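Local atomic coordinates of rhamnose ABC transporter, rhamnose-binding protein (Actinomyces odontolyticus ATCC 17982, PDB entry 5BQ3), a protein that probably binds a sugar, likely rhamnose, outside the membrane and passes it to an ABC transporter for uptake. Residues V64-L67 and S72-V75; N130-K135 and A267-A272. All blocks are in the same frame, centred on the assembly; numbering follows the deposited sequence.

Contact 1 (V64-L67 and S72-V75); sequences VGPL and SSQV
The ring of Pro-66 lies against Ser-73 and Gln-74 within the beta-alpha connection between strand 60-63, at the edge of the six-stranded parallel sheet, and helix 75-83, in the alpha/beta fold of a periplasmic binding protein. The contact is local: Pro-66 and Ser-73 have their CA atoms 6.0 Å apart, and the two segments bury 117 Å² together. The CA-CB bonds of Pro-66 and Ser-73 point toward each other. Pro-66 CB stands 3.8 Å from Ser-73 CB, while the far corner of the ring, Pro-66 CG, reaches Ser-73 OG at 3.4 Å. Ser-73 OG sits between its own backbone N and carbonyl carbon (chi1 61°), which sets it beside the CB-CG rim of the ring rather than over a face; it hydrogen-bonds to Ser-70 O, with a weaker bond to Glu-68 O, and no hydrogen bond joins the two segments. Gln-74 runs obliquely past the proline and offers it only aliphatic surface, with Gln-74 CG 4.0 Å from Pro-66 CD. Beyond CG the chain extends away from the proline and buries its amide. Three backbone groups grip that amide: NE2 donates to Ala-92 O and Pro-34 O, and OE1 accepts from Asn-94 N.

Contact 2 (N130-K135 and A267-A272); sequences NQVESK and ALWDPA
Trp-269 offers one face of its indole to Gln-131 and meets Val-132 with its six-membered ring. Both segments are connections between domains: 130-135 leads from strand 127-130 of the six-stranded sheet into helix 134-149 of the other lobe, and 267-272 leads from strand 266-268 into helix 271-287, where Pro-271 packs on helix 40-56. Neighbouring crossovers of this sort form the hinge of type I periplasmic binding proteins. Trp-269 CG lies between the backbone N and carbonyl carbon (chi1 42°), which brings the indole across to the 130-135 connection. Gln-131 CB forms a CH-pi contact 4.2 Å from the centroid of the five-membered ring, 15° off the normal. Gln-131 CG lies anti to its carbonyl carbon (chi1 -49°), 4.1 Å from Trp-269 CD1, and the bend at chi2 then sets the direction of the amide, whose plane is steeply inclined to the ring. Val-132 crosses the indole at about a right angle, and the closest approach is Val-132 CG2 to Trp-269 CE3, 3.7 Å. On the opposite face Leu-268 CG stands 3.8 Å above the indole plane, so the ring is held between leucine and glutamine carbons. Across the segments the contacts are apolar or CH-pi, with no hydrogen bond between them; such undirected packing is consistent with crossovers that shift slightly as the lobes move.

Contact 1 is short-range, its segments five residues apart within one connection of the six-stranded lobe, whereas 130-135 and 267-272 meet across 132 residues of chain and bring two interdomain crossovers together. Their positions differ accordingly: the centre of contact 1 lies about 20 Å from the centre of the chain, that of contact 2 about 4 Å. Central placement does not mean deeper burial, for two of three touching residues are buried in contact 1 but one of three in contact 2. Neither has a hydrogen bond between its segments. A proline ring against aliphatic carbon and a hydroxyl characterises contact 1; an indole does the packing in contact 2. Their nearest atoms are about 13 Å apart.

Contact 1 (V64-L67 and S72-V75)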
# COMPACT_ATOMS: atom_id res chain seq x y z
N VAL A 64 19.87 -0.63 4.94
CA VAL A 64 20.22 0.23 6.09
C VAL A 64 18.99 1.04 6.48
O VAL A 64 18.11 1.26 5.65
CB VAL A 64 21.47 1.14 5.86
CG1 VAL A 64 22.73 0.31 5.62
CG2 VAL A 64 21.25 2.15 4.74
N GLY A 65 18.92 1.47 7.74
CA GLY A 65 17.79 2.26 8.19
C GLY A 65 17.70 2.51 9.68
O GLY A 65 18.46 1.92 10.46
N PRO A 66 16.75 3.37 10.11
CA PRO A 66 16.62 3.65 11.55
C PRO A 66 15.84 2.57 12.29
O PRO A 66 15.07 1.83 11.68
CB PRO A 66 15.87 4.98 11.57
CG PRO A 66 15.06 4.98 10.32
CD PRO A 66 15.78 4.15 9.31
N LEU A 67 16.02 2.50 13.62
CA LEU A 67 15.30 1.56 14.47
C LEU A 67 13.93 2.13 14.85
O LEU A 67 13.04 1.37 15.25
CB LEU A 67 16.09 1.21 15.74
CG LEU A 67 17.44 0.50 15.59
CD1 LEU A 67 18.03 0.20 16.95
CD2 LEU A 67 17.31 -0.81 14.81
N SER A 72 12.83 12.77 10.32
CA SER A 72 14.22 12.95 9.85
C SER A 72 15.17 11.82 10.30
O SER A 72 16.39 12.01 10.27
CB SER A 72 14.77 14.29 10.34
OG SER A 72 14.13 15.42 9.76
N SER A 73 14.63 10.65 10.69
CA SER A 73 15.42 9.51 11.17
C SER A 73 16.25 8.83 10.07
O SER A 73 17.25 8.16 10.39
CB SER A 73 14.51 8.48 11.84
OG SER A 73 13.55 7.96 10.95
N GLN A 74 15.87 9.00 8.79
CA GLN A 74 16.53 8.39 7.63
C GLN A 74 17.64 9.27 7.02
O GLN A 74 18.47 8.75 6.28
CB GLN A 74 15.49 8.09 6.54
CG GLN A 74 14.42 7.08 6.96
CD GLN A 74 13.25 7.07 6.00
OE1 GLN A 74 12.55 8.07 5.80
NE2 GLN A 74 12.99 5.92 5.41
N VAL A 75 17.65 10.59 7.34
CA VAL A 75 18.58 11.61 6.82
C VAL A 75 20.06 11.20 7.00
O VAL A 75 20.84 11.34 6.05
CB VAL A 75 18.29 13.01 7.45
CG1 VAL A 75 19.30 14.06 7.00
CG2 VAL A 75 16.87 13.47 7.13

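Contact 2 (N130-K135 and A267-A272)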
# COMPACT_ATOMS: atom_id res chain seq x y z
N ASN A 130 4.30 3.31 -6.58
CA ASN A 130 3.11 3.21 -5.75
C ASN A 130 2.52 1.81 -5.86
O ASN A 130 2.47 1.25 -6.96
CB ASN A 130 2.08 4.27 -6.15
CG ASN A 130 1.11 4.70 -5.06
OD1 ASN A 130 1.14 4.24 -3.91
ND2 ASN A 130 0.24 5.63 -5.41
N GLN A 131 2.10 1.24 -4.73
CA GLN A 131 1.50 -0.10 -4.65
C GLN A 131 0.24 -0.19 -5.49
O GLN A 131 0.11 -1.07 -6.34
CB GLN A 131 1.14 -0.47 -3.19
CG GLN A 131 2.24 -0.25 -2.16
CD GLN A 131 2.05 1.04 -1.40
OE1 GLN A 131 2.13 2.14 -1.96
NE2 GLN A 131 1.82 0.93 -0.10
N VAL A 132 -0.69 0.75 -5.24
CA VAL A 132 -2.03 0.83 -5.83
C VAL A 132 -2.41 2.29 -6.14
O VAL A 132 -1.93 3.20 -5.47
CB VAL A 132 -3.08 0.18 -4.87
CG1 VAL A 132 -2.98 -1.34 -4.89
CG2 VAL A 132 -2.94 0.70 -3.44
N GLU A 133 -3.29 2.49 -7.13
CA GLU A 133 -3.85 3.79 -7.51
C GLU A 133 -5.10 4.03 -6.62
O GLU A 133 -5.88 3.10 -6.40
CB GLU A 133 -4.17 3.81 -9.03
CG GLU A 133 -5.19 4.84 -9.52
CD GLU A 133 -4.84 6.31 -9.38
OE1 GLU A 133 -3.66 6.67 -9.61
OE2 GLU A 133 -5.76 7.11 -9.09
N SER A 134 -5.24 5.26 -6.09
CA SER A 134 -6.29 5.69 -5.16
C SER A 134 -7.72 5.34 -5.62
O SER A 134 -8.45 4.72 -4.85
CB SER A 134 -6.19 7.19 -4.91
OG SER A 134 -6.75 7.54 -3.66
N LYS A 135 -8.10 5.70 -6.86
CA LYS A 135 -9.43 5.43 -7.43
C LYS A 135 -9.69 3.92 -7.59
O LYS A 135 -10.84 3.48 -7.50
CB LYS A 135 -9.60 6.15 -8.78
CG LYS A 135 -11.05 6.24 -9.27
CD LYS A 135 -11.12 6.78 -10.69
CE LYS A 135 -12.47 6.54 -11.34
NZ LYS A 135 -13.51 7.46 -10.82
N ALA A 267 -9.40 -6.75 0.74
CA ALA A 267 -8.32 -6.45 -0.18
C ALA A 267 -7.17 -5.73 0.50
O ALA A 267 -7.33 -5.20 1.60
CB ALA A 267 -8.84 -5.62 -1.34
N LEU A 268 -6.00 -5.75 -0.15
CA LEU A 268 -4.76 -5.07 0.24
C LEU A 268 -3.82 -5.13 -0.98
O LEU A 268 -4.25 -4.78 -2.08
CB LEU A 268 -4.13 -5.64 1.53
CG LEU A 268 -3.16 -4.73 2.29
CD1 LEU A 268 -3.89 -3.66 3.10
CD2 LEU A 268 -2.27 -5.53 3.19
N TRP A 269 -2.56 -5.55 -0.79
CA TRP A 269 -1.53 -5.64 -1.84
C TRP A 269 -0.39 -6.51 -1.37
O TRP A 269 -0.27 -6.76 -0.17
CB TRP A 269 -1.01 -4.23 -2.20
CG TRP A 269 -0.79 -3.34 -1.01
CD1 TRP A 269 0.30 -3.33 -0.19
CD2 TRP A 269 -1.71 -2.38 -0.48
NE1 TRP A 269 0.12 -2.41 0.82
CE2 TRP A 269 -1.11 -1.81 0.67
CE3 TRP A 269 -2.99 -1.93 -0.86
CZ2 TRP A 269 -1.74 -0.83 1.44
CZ3 TRP A 269 -3.62 -0.96 -0.10
CH2 TRP A 269 -2.99 -0.41 1.03
N ASP A 270 0.44 -6.99 -2.30
CA ASP A 270 1.62 -7.79 -1.98
C ASP A 270 2.82 -6.83 -1.86
O ASP A 270 3.24 -6.28 -2.88
CB ASP A 270 1.85 -8.87 -3.06
CG ASP A 270 2.87 -9.96 -2.74
OD1 ASP A 270 3.55 -9.85 -1.69
OD2 ASP A 270 3.00 -10.91 -3.54
N PRO A 271 3.35 -6.57 -0.63
CA PRO A 271 4.48 -5.62 -0.51
C PRO A 271 5.76 -6.08 -1.21
O PRO A 271 6.55 -5.23 -1.61
CB PRO A 271 4.69 -5.49 1.01
CG PRO A 271 4.03 -6.65 1.61
CD PRO A 271 2.94 -7.10 0.69
N ALA A 272 5.94 -7.41 -1.41
CA ALA A 272 7.08 -8.02 -2.10
C ALA A 272 7.17 -7.56 -3.57
O ALA A 272 8.27 -7.38 -4.09
CB ALA A 272 6.99 -9.53 -2.04